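Glutathione peroxidase-like peroxiredoxin HYR1 (Saccharomyces cerevisiae, PDB 3CMI) reduces hydroperoxides with electrons from thioredoxin and senses peroxide stress, passing the signal on by oxidising the transcription activator YAP1. Local coordinates at residues P113-M125 and F138-Y150. Sequence-based numbering, arbitrary orientation.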
loop_
_atom_site.group_PDB
_atom_site.type_symbol
_atom_site.label_atom_id
_atom_site.label_comp_id
_atom_site.label_asym_id
_atom_site.label_seq_id
_atom_site.Cartn_x
_atom_site.Cartn_y
_atom_site.Cartn_z
ATOM N N PRO A 113 5.190 0.687 -12.012
ATOM C CA PRO A 113 4.730 -0.692 -12.207
ATOM C C PRO A 113 3.927 -1.297 -11.049
ATOM O O PRO A 113 3.047 -2.115 -11.297
ATOM C CB PRO A 113 6.037 -1.461 -12.411
ATOM C CG PRO A 113 6.915 -0.468 -13.107
ATOM C CD PRO A 113 6.598 0.849 -12.437
ATOM N N VAL A 114 4.219 -0.906 -9.809
ATOM C CA VAL A 114 3.469 -1.408 -8.650
ATOM C C VAL A 114 2.010 -0.970 -8.757
ATOM O O VAL A 114 1.094 -1.754 -8.505
ATOM C CB VAL A 114 4.074 -0.930 -7.299
ATOM C CG1 VAL A 114 3.116 -1.197 -6.122
ATOM C CG2 VAL A 114 5.434 -1.591 -7.048
ATOM N N TYR A 115 1.809 0.284 -9.152
ATOM C CA TYR A 115 0.471 0.839 -9.263
ATOM C C TYR A 115 -0.245 0.411 -10.536
ATOM O O TYR A 115 -1.477 0.283 -10.543
ATOM C CB TYR A 115 0.477 2.351 -9.023
ATOM C CG TYR A 115 0.429 2.634 -7.538
ATOM C CD1 TYR A 115 -0.768 2.977 -6.917
ATOM C CD2 TYR A 115 1.568 2.484 -6.740
ATOM C CE1 TYR A 115 -0.828 3.199 -5.543
ATOM C CE2 TYR A 115 1.519 2.702 -5.357
ATOM C CZ TYR A 115 0.323 3.059 -4.768
ATOM O OH TYR A 115 0.266 3.279 -3.411
ATOM N N LYS A 116 0.522 0.151 -11.593
ATOM C CA LYS A 116 -0.036 -0.475 -12.788
ATOM C C LYS A 116 -0.644 -1.832 -12.417
ATOM O O LYS A 116 -1.799 -2.110 -12.745
ATOM C CB LYS A 116 1.031 -0.638 -13.877
ATOM C CG LYS A 116 0.470 -1.022 -15.239
ATOM C CD LYS A 116 1.578 -1.254 -16.257
ATOM C CE LYS A 116 1.016 -1.649 -17.614
ATOM N NZ LYS A 116 2.092 -1.758 -18.657
ATOM N N PHE A 117 0.133 -2.657 -11.714
ATOM C CA PHE A 117 -0.327 -3.979 -11.290
ATOM C C PHE A 117 -1.534 -3.922 -10.354
ATOM O O PHE A 117 -2.504 -4.657 -10.550
ATOM C CB PHE A 117 0.800 -4.792 -10.638
ATOM C CG PHE A 117 0.310 -6.019 -9.917
ATOM C CD1 PHE A 117 -0.068 -7.159 -10.630
ATOM C CD2 PHE A 117 0.188 -6.024 -8.532
ATOM C CE1 PHE A 117 -0.538 -8.291 -9.967
ATOM C CE2 PHE A 117 -0.286 -7.149 -7.860
ATOM C CZ PHE A 117 -0.645 -8.285 -8.578
ATOM N N LEU A 118 -1.466 -3.065 -9.336
ATOM C CA LEU A 118 -2.545 -2.962 -8.356
ATOM C C LEU A 118 -3.871 -2.596 -9.011
ATOM O O LEU A 118 -4.882 -3.257 -8.773
ATOM C CB LEU A 118 -2.189 -1.992 -7.223
ATOM C CG LEU A 118 -1.097 -2.469 -6.247
ATOM C CD1 LEU A 118 -0.712 -1.366 -5.257
ATOM C CD2 LEU A 118 -1.505 -3.744 -5.504
ATOM N N LYS A 119 -3.857 -1.576 -9.864
ATOM C CA LYS A 119 -5.074 -1.127 -10.554
ATOM C C LYS A 119 -5.666 -2.170 -11.505
ATOM O O LYS A 119 -6.882 -2.198 -11.711
ATOM C CB LYS A 119 -4.829 0.204 -11.266
ATOM C CG LYS A 119 -4.987 1.402 -10.339
ATOM C CD LYS A 119 -3.853 2.407 -10.482
ATOM C CE LYS A 119 -4.028 3.293 -11.679
ATOM N NZ LYS A 119 -3.000 4.375 -11.746
ATOM N N SER A 120 -4.814 -3.029 -12.070
ATOM C CA SER A 120 -5.269 -4.119 -12.943
ATOM C C SER A 120 -6.038 -5.191 -12.169
ATOM O O SER A 120 -6.854 -5.915 -12.747
ATOM C CB SER A 120 -4.096 -4.760 -13.682
ATOM O OG SER A 120 -3.364 -5.626 -12.826
ATOM N N GLN A 121 -5.763 -5.290 -10.868
ATOM C CA GLN A 121 -6.434 -6.260 -10.001
ATOM C C GLN A 121 -7.695 -5.689 -9.365
ATOM O O GLN A 121 -8.685 -6.410 -9.177
ATOM C CB GLN A 121 -5.487 -6.760 -8.899
ATOM C CG GLN A 121 -4.188 -7.396 -9.397
ATOM C CD GLN A 121 -4.426 -8.532 -10.368
ATOM O OE1 GLN A 121 -4.109 -8.424 -11.550
ATOM N NE2 GLN A 121 -5.009 -9.619 -9.882
ATOM N N LYS A 122 -7.656 -4.403 -9.018
ATOM C CA LYS A 122 -8.784 -3.776 -8.327
ATOM C C LYS A 122 -9.054 -2.353 -8.828
ATOM O O LYS A 122 -8.349 -1.410 -8.481
ATOM C CB LYS A 122 -8.574 -3.818 -6.802
ATOM C CG LYS A 122 -9.733 -4.454 -6.001
ATOM C CD LYS A 122 -9.811 -5.984 -6.187
ATOM C CE LYS A 122 -10.919 -6.601 -5.357
ATOM N NZ LYS A 122 -11.280 -8.000 -5.773
ATOM N N SER A 123 -10.068 -2.228 -9.678
ATOM C CA SER A 123 -10.579 -0.940 -10.150
ATOM C C SER A 123 -12.071 -1.097 -10.393
ATOM O O SER A 123 -12.546 -2.212 -10.608
ATOM C CB SER A 123 -9.896 -0.527 -11.458
ATOM O OG SER A 123 -8.623 0.040 -11.225
ATOM N N GLY A 124 -12.808 0.012 -10.372
ATOM C CA GLY A 124 -14.230 -0.003 -10.742
ATOM C C GLY A 124 -14.407 -0.505 -12.163
ATOM O O GLY A 124 -13.496 -0.374 -12.986
ATOM N N MET A 125 -15.569 -1.090 -12.450
ATOM C CA MET A 125 -15.871 -1.626 -13.784
ATOM C C MET A 125 -15.933 -0.527 -14.850
ATOM O O MET A 125 -15.494 -0.726 -15.990
ATOM C CB MET A 125 -17.183 -2.423 -13.769
ATOM C CG MET A 125 -17.105 -3.754 -13.019
ATOM S SD MET A 125 -18.619 -4.741 -13.109
ATOM C CE MET A 125 -18.749 -5.045 -14.870
ATOM N N PHE A 138 -4.490 -0.485 -0.689
ATOM C CA PHE A 138 -4.716 -1.804 -1.272
ATOM C C PHE A 138 -4.259 -2.851 -0.269
ATOM O O PHE A 138 -3.143 -2.778 0.247
ATOM C CB PHE A 138 -3.906 -1.994 -2.558
ATOM C CG PHE A 138 -4.302 -1.087 -3.693
ATOM C CD1 PHE A 138 -3.849 0.233 -3.748
ATOM C CD2 PHE A 138 -5.067 -1.573 -4.750
ATOM C CE1 PHE A 138 -4.189 1.062 -4.819
ATOM C CE2 PHE A 138 -5.403 -0.754 -5.822
ATOM C CZ PHE A 138 -4.971 0.568 -5.854
ATOM N N LEU A 139 -5.118 -3.828 -0.001
ATOM C CA LEU A 139 -4.781 -4.914 0.906
ATOM C C LEU A 139 -4.455 -6.162 0.089
ATOM O O LEU A 139 -5.232 -6.562 -0.783
ATOM C CB LEU A 139 -5.949 -5.159 1.866
ATOM C CG LEU A 139 -5.756 -5.741 3.265
ATOM C CD1 LEU A 139 -4.592 -5.115 4.040
ATOM C CD2 LEU A 139 -7.060 -5.593 4.037
ATOM N N VAL A 140 -3.297 -6.760 0.370
ATOM C CA VAL A 140 -2.800 -7.919 -0.370
ATOM C C VAL A 140 -2.733 -9.196 0.487
ATOM O O VAL A 140 -2.309 -9.172 1.646
ATOM C CB VAL A 140 -1.417 -7.616 -1.027
ATOM C CG1 VAL A 140 -0.886 -8.819 -1.794
ATOM C CG2 VAL A 140 -1.518 -6.403 -1.956
ATOM N N ASP A 141 -3.171 -10.294 -0.129
ATOM C CA ASP A 141 -3.150 -11.681 0.377
ATOM C C ASP A 141 -1.789 -12.140 0.913
ATOM O O ASP A 141 -0.753 -11.549 0.595
ATOM C CB ASP A 141 -3.472 -12.584 -0.826
ATOM C CG ASP A 141 -4.350 -13.750 -0.487
ATOM O OD1 ASP A 141 -3.896 -14.649 0.248
ATOM O OD2 ASP A 141 -5.486 -13.792 -0.999
ATOM N N LYS A 142 -1.804 -13.217 1.702
ATOM C CA LYS A 142 -0.582 -13.954 2.050
ATOM C C LYS A 142 -0.029 -14.748 0.856
ATOM O O LYS A 142 1.137 -15.156 0.857
ATOM C CB LYS A 142 -0.826 -14.898 3.228
ATOM C CG LYS A 142 -0.783 -14.222 4.585
ATOM C CD LYS A 142 -0.900 -15.232 5.715
ATOM C CE LYS A 142 -0.644 -14.581 7.069
ATOM N NZ LYS A 142 0.778 -14.141 7.257
ATOM N N LYS A 143 -0.879 -14.974 -0.145
ATOM C CA LYS A 143 -0.484 -15.662 -1.375
ATOM C C LYS A 143 -0.164 -14.658 -2.490
ATOM O O LYS A 143 0.236 -15.045 -3.591
ATOM C CB LYS A 143 -1.571 -16.647 -1.828
ATOM C CG LYS A 143 -1.818 -17.817 -0.874
ATOM C CD LYS A 143 -2.924 -18.731 -1.398
ATOM C CE LYS A 143 -3.399 -19.733 -0.348
ATOM N NZ LYS A 143 -2.421 -20.827 -0.082
ATOM N N GLY A 144 -0.343 -13.372 -2.194
ATOM C CA GLY A 144 0.021 -12.293 -3.113
ATOM C C GLY A 144 -1.110 -11.755 -3.967
ATOM O O GLY A 144 -0.877 -10.967 -4.880
ATOM N N LYS A 145 -2.334 -12.180 -3.669
ATOM C CA LYS A 145 -3.516 -11.756 -4.412
ATOM C C LYS A 145 -4.162 -10.530 -3.767
ATOM O O LYS A 145 -4.408 -10.505 -2.560
ATOM C CB LYS A 145 -4.524 -12.908 -4.513
ATOM C CG LYS A 145 -4.011 -14.109 -5.300
ATOM C CD LYS A 145 -5.041 -15.225 -5.360
ATOM C CE LYS A 145 -4.462 -16.498 -5.984
ATOM N NZ LYS A 145 -4.309 -16.410 -7.472
ATOM N N VAL A 146 -4.434 -9.513 -4.579
ATOM C CA VAL A 146 -5.054 -8.289 -4.081
ATOM C C VAL A 146 -6.485 -8.587 -3.621
ATOM O O VAL A 146 -7.314 -9.075 -4.395
ATOM C CB VAL A 146 -5.029 -7.153 -5.130
ATOM C CG1 VAL A 146 -5.533 -5.853 -4.518
ATOM C CG2 VAL A 146 -3.612 -6.963 -5.698
ATOM N N TYR A 147 -6.746 -8.309 -2.346
ATOM C CA TYR A 147 -8.035 -8.601 -1.724
ATOM C C TYR A 147 -9.057 -7.498 -1.982
ATOM O O TYR A 147 -10.206 -7.780 -2.340
ATOM C CB TYR A 147 -7.866 -8.827 -0.215
ATOM C CG TYR A 147 -9.161 -9.139 0.505
ATOM C CD1 TYR A 147 -9.820 -8.161 1.252
ATOM C CD2 TYR A 147 -9.734 -10.411 0.432
ATOM C CE1 TYR A 147 -11.014 -8.441 1.910
ATOM C CE2 TYR A 147 -10.932 -10.704 1.094
ATOM C CZ TYR A 147 -11.564 -9.711 1.829
ATOM O OH TYR A 147 -12.743 -9.987 2.487
ATOM N N GLU A 148 -8.637 -6.248 -1.788
ATOM C CA GLU A 148 -9.531 -5.099 -1.925
ATOM C C GLU A 148 -8.785 -3.767 -1.954
ATOM O O GLU A 148 -7.696 -3.624 -1.386
ATOM C CB GLU A 148 -10.580 -5.095 -0.797
ATOM C CG GLU A 148 -11.744 -4.107 -0.969
ATOM C CD GLU A 148 -12.462 -4.242 -2.305
ATOM O OE1 GLU A 148 -13.517 -4.899 -2.330
ATOM O OE2 GLU A 148 -11.968 -3.705 -3.329
ATOM N N ARG A 149 -9.401 -2.805 -2.636
ATOM C CA ARG A 149 -8.944 -1.426 -2.712
ATOM C C ARG A 149 -9.888 -0.538 -1.889
ATOM O O ARG A 149 -11.114 -0.655 -1.989
ATOM C CB ARG A 149 -8.932 -0.999 -4.177
ATOM C CG ARG A 149 -8.484 0.417 -4.472
ATOM C CD ARG A 149 -8.676 0.677 -5.963
ATOM N NE ARG A 149 -8.308 2.026 -6.364
ATOM C CZ ARG A 149 -8.058 2.391 -7.618
ATOM N NH1 ARG A 149 -8.112 1.502 -8.601
ATOM N NH2 ARG A 149 -7.743 3.650 -7.890
ATOM N N TYR A 150 -9.312 0.343 -1.078
ATOM C CA TYR A 150 -10.090 1.213 -0.195
ATOM C C TYR A 150 -9.779 2.670 -0.482
ATOM O O TYR A 150 -8.645 3.015 -0.806
ATOM C CB TYR A 150 -9.781 0.901 1.269
ATOM C CG TYR A 150 -10.002 -0.547 1.637
ATOM C CD1 TYR A 150 -8.961 -1.472 1.554
ATOM C CD2 TYR A 150 -11.258 -0.994 2.056
ATOM C CE1 TYR A 150 -9.164 -2.806 1.885
ATOM C CE2 TYR A 150 -11.471 -2.327 2.389
ATOM C CZ TYR A 150 -10.419 -3.224 2.301
ATOM O OH TYR A 150 -10.619 -4.543 2.627
#
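Helix 113-121, with Leu-118 set against Phe-138, lies almost square across the hairpin strands 138-140 and 146-150, its axis 9.4 Å from the latter at an angle of 86°. Leu-118 carries the apolar part: its CB sits over one face of the Phe-138 ring in a CH-pi contact, 3.9 Å from the centroid, while Leu-118 CD1 rests near CG and CD1 of the same ring. With CG anti to its carbonyl carbon (chi1 -70°), Leu-118 also sends CD2 to Val-146 CG2, 3.9 Å away. That methyl group is shared, for Gln-121 CB and Phe-117 CE2 pack on it too. The arrangement illustrates how a thioredoxin-like fold seats a helix on its central sheet, here on the antiparallel pair at one border, whose outer strand carries a classic beta bulge at Tyr-147 and Glu-148 facing Leu-139. Arg-149 lays its CG over the other face of Phe-138. The Arg-149 chain runs extended past the ring, and its NH1 donates to Lys-122 O, at 2.9 Å and 161°, meeting a lone pair in the carbonyl plane. NH2 turns to Arg-129 O and a salt bridge with Glu-136. Alongside, Lys-122 CG packs 3.6 Å from Glu-148 OE2, whose anti lone pair receives Arg-149 N.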